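Local atomic coordinates of RNA pseudouridylate synthase domain-containing protein 1 (Homo sapiens, PDB entry 5VBB), a protein that belongs to the RluA family of pseudouridine synthases and probably binds RNA and isomerises uridine in it to pseudouridine. Residues Y87-E92 with R214-T219; H153-G158 with S239-L244; P186-L191 with D201-M206. All coordinates share one frame; numbering follows the deposited sequence.

Contact 1 of 3, residues Y87-E92 with R214-T219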
loop_
_atom_site.group_PDB
_atom_site.type_symbol
_atom_site.label_atom_id
_atom_site.label_comp_id
_atom_site.label_asym_id
_atom_site.label_seq_id
_atom_site.Cartn_x
_atom_site.Cartn_y
_atom_site.Cartn_z
ATOM N N TYR A 87 8.742 8.524 14.788
ATOM C CA TYR A 87 7.455 8.490 15.501
ATOM C C TYR A 87 6.815 9.870 15.507
ATOM O O TYR A 87 5.608 9.968 15.332
ATOM C CB TYR A 87 7.627 7.950 16.932
ATOM C CG TYR A 87 6.423 8.127 17.833
ATOM C CD1 TYR A 87 5.272 7.368 17.647
ATOM C CD2 TYR A 87 6.455 9.007 18.908
ATOM C CE1 TYR A 87 4.170 7.506 18.487
ATOM C CE2 TYR A 87 5.370 9.133 19.774
ATOM C CZ TYR A 87 4.227 8.377 19.561
ATOM O OH TYR A 87 3.134 8.491 20.390
ATOM N N ARG A 88 7.631 10.925 15.667
ATOM C CA ARG A 88 7.168 12.318 15.600
ATOM C C ARG A 88 6.528 12.634 14.227
ATOM O O ARG A 88 5.414 13.142 14.207
ATOM C CB ARG A 88 8.314 13.305 15.914
ATOM C CG ARG A 88 8.077 14.135 17.167
ATOM C CD ARG A 88 9.347 14.798 17.644
ATOM N NE ARG A 88 10.206 13.866 18.387
ATOM C CZ ARG A 88 11.499 13.614 18.148
ATOM N NH1 ARG A 88 12.136 14.226 17.150
ATOM N NH2 ARG A 88 12.164 12.748 18.907
ATOM N N CYS A 89 7.192 12.292 13.095
ATOM C CA CYS A 89 6.630 12.539 11.743
ATOM C C CYS A 89 5.295 11.875 11.555
ATOM O O CYS A 89 4.413 12.486 10.951
ATOM C CB CYS A 89 7.588 12.107 10.635
ATOM S SG CYS A 89 9.177 12.924 10.693
ATOM N N PHE A 90 5.139 10.623 12.003
ATOM C CA PHE A 90 3.869 9.927 11.817
ATOM C C PHE A 90 2.760 10.539 12.667
ATOM O O PHE A 90 1.700 10.855 12.135
ATOM C CB PHE A 90 4.000 8.413 12.108
ATOM C CG PHE A 90 4.648 7.654 10.974
ATOM C CD1 PHE A 90 3.901 7.220 9.893
ATOM C CD2 PHE A 90 6.013 7.444 10.953
ATOM C CE1 PHE A 90 4.503 6.546 8.834
ATOM C CE2 PHE A 90 6.620 6.790 9.878
ATOM C CZ PHE A 90 5.859 6.356 8.820
ATOM N N LYS A 91 3.039 10.767 13.950
ATOM C CA LYS A 91 2.080 11.329 14.919
ATOM C C LYS A 91 1.683 12.769 14.548
ATOM O O LYS A 91 0.534 13.149 14.752
ATOM C CB LYS A 91 2.630 11.260 16.363
ATOM C CG LYS A 91 1.757 10.479 17.342
ATOM C CD LYS A 91 0.606 11.319 17.873
ATOM C CE LYS A 91 -0.248 10.592 18.887
ATOM N N GLU A 92 2.589 13.526 13.931
ATOM C CA GLU A 92 2.290 14.877 13.444
ATOM C C GLU A 92 1.771 14.909 12.009
ATOM O O GLU A 92 1.591 15.999 11.468
ATOM C CB GLU A 92 3.524 15.756 13.552
ATOM C CG GLU A 92 3.907 16.009 14.992
ATOM C CD GLU A 92 5.194 16.787 15.140
ATOM O OE1 GLU A 92 5.751 17.228 14.107
ATOM O OE2 GLU A 92 5.666 16.925 16.290
ATOM N N ARG A 214 8.051 8.807 2.226
ATOM C CA ARG A 214 8.917 9.916 2.587
ATOM C C ARG A 214 8.655 10.238 4.037
ATOM O O ARG A 214 7.517 10.538 4.369
ATOM C CB ARG A 214 8.645 11.136 1.725
ATOM C CG ARG A 214 9.708 12.233 1.881
ATOM C CD ARG A 214 9.157 13.618 1.558
ATOM N NE ARG A 214 8.592 13.689 0.219
ATOM C CZ ARG A 214 7.846 14.685 -0.260
ATOM N NH1 ARG A 214 7.561 15.739 0.496
ATOM N NH2 ARG A 214 7.386 14.633 -1.496
ATOM N N ILE A 215 9.706 10.163 4.901
ATOM C CA ILE A 215 9.612 10.405 6.333
ATOM C C ILE A 215 10.627 11.551 6.613
ATOM O O ILE A 215 11.828 11.317 6.626
ATOM C CB ILE A 215 9.922 9.125 7.120
ATOM C CG1 ILE A 215 9.038 7.928 6.610
ATOM C CG2 ILE A 215 9.736 9.376 8.627
ATOM C CD1 ILE A 215 9.383 6.598 7.156
ATOM N N PRO A 216 10.142 12.796 6.712
ATOM C CA PRO A 216 11.055 13.944 6.848
ATOM C C PRO A 216 11.513 14.146 8.285
ATOM O O PRO A 216 11.088 15.084 8.948
ATOM C CB PRO A 216 10.209 15.094 6.317
ATOM C CG PRO A 216 8.811 14.739 6.741
ATOM C CD PRO A 216 8.734 13.235 6.603
ATOM N N THR A 217 12.398 13.266 8.770
ATOM C CA THR A 217 12.871 13.358 10.161
ATOM C C THR A 217 13.854 14.527 10.348
ATOM O O THR A 217 14.429 15.032 9.390
ATOM C CB THR A 217 13.504 12.035 10.674
ATOM O OG1 THR A 217 14.846 11.900 10.182
ATOM C CG2 THR A 217 12.686 10.803 10.335
ATOM N N ASP A 218 14.056 14.913 11.601
ATOM C CA ASP A 218 14.962 16.020 11.976
ATOM C C ASP A 218 16.383 15.852 11.401
ATOM O O ASP A 218 16.937 16.824 10.899
ATOM C CB ASP A 218 15.027 16.196 13.498
ATOM C CG ASP A 218 15.343 14.956 14.319
ATOM O OD1 ASP A 218 15.645 13.907 13.720
ATOM O OD2 ASP A 218 15.274 15.035 15.567
ATOM N N THR A 219 16.916 14.628 11.378
ATOM C CA THR A 219 18.264 14.336 10.885
ATOM C C THR A 219 18.352 13.796 9.459
ATOM O O THR A 219 19.430 13.828 8.867
ATOM C CB THR A 219 18.896 13.264 11.801
ATOM O OG1 THR A 219 18.044 12.119 11.827
ATOM C CG2 THR A 219 19.112 13.756 13.211
#

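Contact 2 of 3, residues H153-G158 with S239-L244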
loop_
_atom_site.group_PDB
_atom_site.type_symbol
_atom_site.label_atom_id
_atom_site.label_comp_id
_atom_site.label_asym_id
_atom_site.label_seq_id
_atom_site.Cartn_x
_atom_site.Cartn_y
_atom_site.Cartn_z
ATOM N N HIS A 153 -5.181 0.904 -18.368
ATOM C CA HIS A 153 -6.249 -0.088 -18.463
ATOM C C HIS A 153 -5.595 -1.294 -19.110
ATOM O O HIS A 153 -4.721 -1.150 -19.973
ATOM C CB HIS A 153 -7.421 0.370 -19.335
ATOM C CG HIS A 153 -8.290 1.412 -18.712
ATOM N ND1 HIS A 153 -9.157 2.157 -19.475
ATOM C CD2 HIS A 153 -8.436 1.771 -17.412
ATOM C CE1 HIS A 153 -9.741 3.000 -18.639
ATOM N NE2 HIS A 153 -9.363 2.779 -17.385
ATOM N N GLY A 154 -6.042 -2.476 -18.710
ATOM C CA GLY A 154 -5.540 -3.718 -19.270
ATOM C C GLY A 154 -6.374 -4.895 -18.845
ATOM O O GLY A 154 -7.440 -4.713 -18.250
ATOM N N LEU A 155 -5.831 -6.104 -19.031
ATOM C CA LEU A 155 -6.503 -7.299 -18.554
ATOM C C LEU A 155 -5.579 -8.002 -17.559
ATOM O O LEU A 155 -4.374 -8.066 -17.807
ATOM C CB LEU A 155 -6.861 -8.273 -19.688
ATOM C CG LEU A 155 -7.676 -7.744 -20.874
ATOM C CD1 LEU A 155 -7.730 -8.757 -21.937
ATOM C CD2 LEU A 155 -9.076 -7.308 -20.451
ATOM N N TYR A 156 -6.141 -8.511 -16.430
ATOM C CA TYR A 156 -5.409 -9.329 -15.478
ATOM C C TYR A 156 -6.055 -10.709 -15.538
ATOM O O TYR A 156 -7.251 -10.834 -15.249
ATOM C CB TYR A 156 -5.423 -8.771 -14.053
ATOM C CG TYR A 156 -4.441 -9.538 -13.219
ATOM C CD1 TYR A 156 -3.080 -9.263 -13.299
ATOM C CD2 TYR A 156 -4.818 -10.723 -12.590
ATOM C CE1 TYR A 156 -2.138 -10.079 -12.687
ATOM C CE2 TYR A 156 -3.884 -11.549 -11.980
ATOM C CZ TYR A 156 -2.541 -11.225 -12.039
ATOM O OH TYR A 156 -1.633 -12.033 -11.435
ATOM N N ALA A 157 -5.299 -11.728 -16.008
ATOM C CA ALA A 157 -5.800 -13.080 -16.189
ATOM C C ALA A 157 -7.107 -13.007 -17.018
ATOM O O ALA A 157 -8.114 -13.612 -16.663
ATOM C CB ALA A 157 -6.031 -13.762 -14.839
ATOM N N GLY A 158 -7.087 -12.178 -18.067
ATOM C CA GLY A 158 -8.216 -12.006 -18.972
ATOM C C GLY A 158 -9.393 -11.169 -18.502
ATOM O O GLY A 158 -10.363 -11.030 -19.245
ATOM N N SER A 239 -1.619 -7.776 -18.600
ATOM C CA SER A 239 -1.526 -7.355 -19.987
ATOM C C SER A 239 -2.064 -5.919 -20.153
ATOM O O SER A 239 -3.257 -5.711 -20.424
ATOM C CB SER A 239 -2.273 -8.328 -20.889
ATOM O OG SER A 239 -1.911 -8.081 -22.235
ATOM N N PRO A 240 -1.190 -4.915 -20.001
ATOM C CA PRO A 240 -1.644 -3.522 -20.204
ATOM C C PRO A 240 -2.001 -3.261 -21.657
ATOM O O PRO A 240 -1.273 -3.731 -22.521
ATOM C CB PRO A 240 -0.457 -2.666 -19.750
ATOM C CG PRO A 240 0.656 -3.571 -19.501
ATOM C CD PRO A 240 0.245 -4.991 -19.666
ATOM N N HIS A 241 -3.135 -2.572 -21.929
ATOM C CA HIS A 241 -3.535 -2.243 -23.309
ATOM C C HIS A 241 -3.638 -0.733 -23.566
ATOM O O HIS A 241 -3.358 -0.330 -24.696
ATOM C CB HIS A 241 -4.833 -2.916 -23.783
ATOM C CG HIS A 241 -6.040 -2.838 -22.903
ATOM N ND1 HIS A 241 -6.785 -1.659 -22.773
ATOM C CD2 HIS A 241 -6.742 -3.852 -22.340
ATOM C CE1 HIS A 241 -7.832 -1.981 -22.020
ATOM N NE2 HIS A 241 -7.814 -3.294 -21.699
ATOM N N THR A 242 -4.068 0.087 -22.584
ATOM C CA THR A 242 -4.203 1.544 -22.796
ATOM C C THR A 242 -3.454 2.313 -21.725
ATOM O O THR A 242 -3.689 2.095 -20.540
ATOM C CB THR A 242 -5.663 1.984 -22.777
ATOM O OG1 THR A 242 -6.409 1.183 -23.683
ATOM C CG2 THR A 242 -5.834 3.482 -23.137
ATOM N N LEU A 243 -2.592 3.234 -22.140
ATOM C CA LEU A 243 -1.866 4.089 -21.214
ATOM C C LEU A 243 -2.651 5.361 -20.986
ATOM O O LEU A 243 -2.938 6.061 -21.948
ATOM C CB LEU A 243 -0.486 4.441 -21.772
ATOM C CG LEU A 243 0.398 5.324 -20.873
ATOM C CD1 LEU A 243 0.867 4.579 -19.647
ATOM C CD2 LEU A 243 1.586 5.830 -21.648
ATOM N N LEU A 244 -2.992 5.668 -19.727
ATOM C CA LEU A 244 -3.648 6.922 -19.389
ATOM C C LEU A 244 -2.603 7.915 -18.889
ATOM O O LEU A 244 -2.543 9.046 -19.393
ATOM C CB LEU A 244 -4.781 6.747 -18.352
ATOM C CG LEU A 244 -6.112 6.174 -18.910
ATOM C CD1 LEU A 244 -6.123 4.680 -18.856
ATOM C CD2 LEU A 244 -7.328 6.717 -18.118
#

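Contact 3 of 3, residues P186-L191 with D201-M206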
loop_
_atom_site.group_PDB
_atom_site.type_symbol
_atom_site.label_atom_id
_atom_site.label_comp_id
_atom_site.label_asym_id
_atom_site.label_seq_id
_atom_site.Cartn_x
_atom_site.Cartn_y
_atom_site.Cartn_z
ATOM N N PRO A 186 -12.540 -3.093 -6.506
ATOM C CA PRO A 186 -11.699 -3.682 -5.458
ATOM C C PRO A 186 -10.313 -4.076 -5.935
ATOM O O PRO A 186 -10.102 -4.357 -7.116
ATOM C CB PRO A 186 -12.496 -4.917 -5.000
ATOM C CG PRO A 186 -13.479 -5.169 -6.062
ATOM C CD PRO A 186 -13.778 -3.887 -6.723
ATOM N N VAL A 187 -9.381 -4.199 -4.980
ATOM C CA VAL A 187 -8.043 -4.632 -5.311
ATOM C C VAL A 187 -8.108 -6.090 -5.746
ATOM O O VAL A 187 -8.756 -6.913 -5.111
ATOM C CB VAL A 187 -7.072 -4.440 -4.126
ATOM C CG1 VAL A 187 -5.707 -5.030 -4.441
ATOM C CG2 VAL A 187 -6.975 -2.988 -3.723
ATOM N N VAL A 188 -7.411 -6.402 -6.841
ATOM C CA VAL A 188 -7.324 -7.758 -7.360
ATOM C C VAL A 188 -6.637 -8.634 -6.329
ATOM O O VAL A 188 -5.593 -8.270 -5.808
ATOM C CB VAL A 188 -6.580 -7.788 -8.720
ATOM C CG1 VAL A 188 -6.290 -9.218 -9.159
ATOM C CG2 VAL A 188 -7.384 -7.045 -9.803
ATOM N N GLY A 189 -7.237 -9.785 -6.049
ATOM C CA GLY A 189 -6.735 -10.743 -5.073
ATOM C C GLY A 189 -6.994 -10.349 -3.625
ATOM O O GLY A 189 -6.421 -10.952 -2.701
ATOM N N ASP A 190 -7.894 -9.404 -3.398
ATOM C CA ASP A 190 -8.249 -8.986 -2.044
ATOM C C ASP A 190 -9.265 -9.961 -1.463
ATOM O O ASP A 190 -10.457 -9.905 -1.779
ATOM C CB ASP A 190 -8.776 -7.558 -2.010
ATOM C CG ASP A 190 -8.878 -6.969 -0.617
ATOM O OD1 ASP A 190 -9.076 -7.731 0.335
ATOM O OD2 ASP A 190 -8.875 -5.729 -0.492
ATOM N N LEU A 191 -8.783 -10.821 -0.572
ATOM C CA LEU A 191 -9.605 -11.872 0.026
ATOM C C LEU A 191 -10.607 -11.365 1.040
ATOM O O LEU A 191 -11.536 -12.084 1.350
ATOM C CB LEU A 191 -8.709 -12.929 0.683
ATOM C CG LEU A 191 -7.738 -13.645 -0.257
ATOM C CD1 LEU A 191 -6.819 -14.560 0.517
ATOM C CD2 LEU A 191 -8.487 -14.400 -1.328
ATOM N N ASP A 201 -9.779 -15.555 -4.785
ATOM C CA ASP A 201 -8.971 -16.691 -4.414
ATOM C C ASP A 201 -8.045 -17.126 -5.578
ATOM O O ASP A 201 -7.115 -17.891 -5.328
ATOM C CB ASP A 201 -9.882 -17.871 -3.965
ATOM C CG ASP A 201 -10.932 -18.345 -4.944
ATOM O OD1 ASP A 201 -11.458 -17.501 -5.710
ATOM O OD2 ASP A 201 -11.331 -19.528 -4.856
ATOM N N ARG A 202 -8.281 -16.666 -6.840
ATOM C CA ARG A 202 -7.506 -17.152 -7.983
ATOM C C ARG A 202 -6.180 -16.393 -8.198
ATOM O O ARG A 202 -5.243 -17.061 -8.575
ATOM C CB ARG A 202 -8.358 -17.146 -9.264
ATOM C CG ARG A 202 -9.613 -18.011 -9.105
ATOM C CD ARG A 202 -10.209 -18.510 -10.397
ATOM N NE ARG A 202 -11.021 -17.502 -11.092
ATOM C CZ ARG A 202 -12.309 -17.624 -11.441
ATOM N NH1 ARG A 202 -13.005 -18.707 -11.102
ATOM N NH2 ARG A 202 -12.921 -16.643 -12.094
ATOM N N PRO A 203 -6.008 -15.058 -7.975
ATOM C CA PRO A 203 -4.676 -14.452 -8.169
ATOM C C PRO A 203 -3.650 -14.938 -7.140
ATOM O O PRO A 203 -3.998 -15.380 -6.046
ATOM C CB PRO A 203 -4.954 -12.937 -8.062
ATOM C CG PRO A 203 -6.393 -12.795 -8.260
ATOM C CD PRO A 203 -6.983 -14.017 -7.615
ATOM N N PHE A 204 -2.374 -14.905 -7.524
ATOM C CA PHE A 204 -1.314 -15.433 -6.666
ATOM C C PHE A 204 -1.076 -14.561 -5.459
ATOM O O PHE A 204 -0.438 -15.015 -4.514
ATOM C CB PHE A 204 -0.006 -15.624 -7.451
ATOM C CG PHE A 204 0.882 -14.407 -7.590
ATOM C CD1 PHE A 204 0.716 -13.518 -8.652
ATOM C CD2 PHE A 204 1.978 -14.233 -6.759
ATOM C CE1 PHE A 204 1.646 -12.523 -8.896
ATOM C CE2 PHE A 204 2.874 -13.184 -6.962
ATOM C CZ PHE A 204 2.705 -12.330 -8.031
ATOM N N ARG A 205 -1.555 -13.299 -5.488
ATOM C CA ARG A 205 -1.358 -12.352 -4.394
ATOM C C ARG A 205 -2.380 -11.263 -4.454
ATOM O O ARG A 205 -3.114 -11.171 -5.416
ATOM C CB ARG A 205 0.018 -11.723 -4.535
ATOM C CG ARG A 205 0.215 -10.867 -5.778
ATOM C CD ARG A 205 1.442 -9.975 -5.638
ATOM N NE ARG A 205 1.155 -8.920 -4.672
ATOM C CZ ARG A 205 1.987 -7.968 -4.305
ATOM N NH1 ARG A 205 3.206 -7.905 -4.825
ATOM N NH2 ARG A 205 1.612 -7.065 -3.413
ATOM N N MET A 206 -2.402 -10.418 -3.450
ATOM C CA MET A 206 -3.238 -9.240 -3.475
ATOM C C MET A 206 -2.418 -8.146 -4.141
ATOM O O MET A 206 -1.278 -7.930 -3.747
ATOM C CB MET A 206 -3.644 -8.812 -2.078
ATOM C CG MET A 206 -4.618 -7.693 -2.118
ATOM S SD MET A 206 -5.263 -7.230 -0.491
ATOM C CE MET A 206 -3.830 -6.342 0.152
#

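Contact 1 of 3, residues Y87-E92 with R214-T219
Cys89 reaches from the last turn of its helix into the end of the strand that carries Ile215 and Pro216. Its SG lies anti to the carbonyl carbon (chi1 -59°), which brings the sulfur 3.4 Å from Pro216 O. From there it also touches Pro216 CD at 4.1 Å from SG, and meets Thr217 CA at 3.8 Å. Behind the sulfur, Cys89 CB rests on the CG2 branch of Ile215. The other branch of that isoleucine goes to Phe90: CD1 of Ile215 lies 3.9 Å from Phe90 CE2 and equally near CZ, with the two side chains crossing at a slant. Ile215 therefore splits its two arms between neighbouring residues of the helix.

At the more open end, Arg88 NH1 faces Asp218 OD2 at 3.6 Å, a long salt bridge. The carboxylate oxygen stands at the edge of the guanidinium, near its plane, but the two flat groups are turned 62° apart, so they do not pair side by side. Pro216 is the centre of an inverse gamma turn, and its O also accepts a hydrogen bond from Arg94.

The contact packs the C-terminal end of helix 80-91 against the end of strand 208-216, which pairs with strands 96-104 and 221-225. On the helix side, Phe90 stacks on His64 and touches Lys97 of strand 96-104.

Contact 2 of 3, residues H153-G158 with S239-L244
His153 O accepts two backbone hydrogen bonds, from His241 N and Thr242 N, the signature of a classic beta bulge in the antiparallel pairing of strands 146-156 and 238-243. The bond from Thr242 N is 3.0 Å long and almost straight, while that from His241 N arrives on a lone pair of His153 O. His153 N returns a bond to Thr242 O at 2.9 Å. Beyond the bulge, Leu155 and Ser239 form a hydrogen-bonded pair, bonded in both directions.

At the bulge the His241 ring lies over the backbone of His153 and Gly154. CG of His241 sits between its own N and C (chi1 49°), and one ring face covers Gly154 CA, 3.6 Å from the ring centroid in a CH-pi contact. ND1 of His241 is bonded to Thr242 OG1 in the plane of the ring, which would fix its rotation.

The His153 ring stacks on His106, and its NE2 is hydrogen-bonded to Ile107 O. An alanine at His153 would probably leave Ile107 O without this mate and open a gap beside Leu244. In the present packing, Leu244 CD1 stands 3.8 Å from the centroid of the His153 ring, only 2° off the ring normal.

Contact 3 of 3, residues P186-L191 with D201-M206
Met206 lays its side chain against the turn formed by Val187 to Asp190. Its CG is anti to the backbone N (chi1 -174°), and the chain stays extended as far as SD before bending at chi3 (76°). CG meets Val187 CG1 at 3.7 Å, the two side chains crossing at about a right angle. The methionine and Asp190 run side by side and point the same way. SD is 3.6 Å from Asp190 CG and 3.9 Å from each carboxylate oxygen, so it favours neither oxygen. Both segments belong to the loop region between helix 175-182 and strand 208-216, and Met206 borders Asp67, the active-site aspartate by similarity.

The turn is type II, closed by Asp190 N to Val187 O, and Gly189 occupies its positive-phi position. The backbones come close here, the CA atoms of Gly189 and Met206 4.1 Å apart, so a side chain on Gly189 would run into Arg205 O. Met206 CA also makes a CA-H...O contact with Val188 O. Val188 puts CG1 anti to its backbone N, and this methyl meets Pro203 CG at 3.7 Å.

Arg205 curls over the next residue, its NE bonding Met206 O at 2.8 Å from above the carbonyl plane; its NH2 is bonded to Ser71.

No hydrogen bond joins the two segments, so apolar packing and close backbone fit carry the contact. Asp190 finds its polar partners elsewhere, in Arg177 and the backbone N atoms of Thr192 and Tyr193, which would probably stabilise its negative charge.

How the contacts relate
Contacts 1 and 2 reach the same branched antiparallel sheet on opposite sides of the chain's centre, with their centres about 37 Å apart and their segments alternating along the chain. Contact 3 is nested in the loops closed by both. It touches contact 2, where Tyr156 CD2 packs on Val188 CG1 at 4.0 Å and Tyr156 OH lies 3.9 Å from Phe204 CD1; the centres of these two contacts are about 16 Å apart. Contact 3 is also the one beside the active site: the side chain of Met206 lies about 5 Å from that of Asp67, the catalytic aspartate by similarity, and about 5 Å from a bound sulfate.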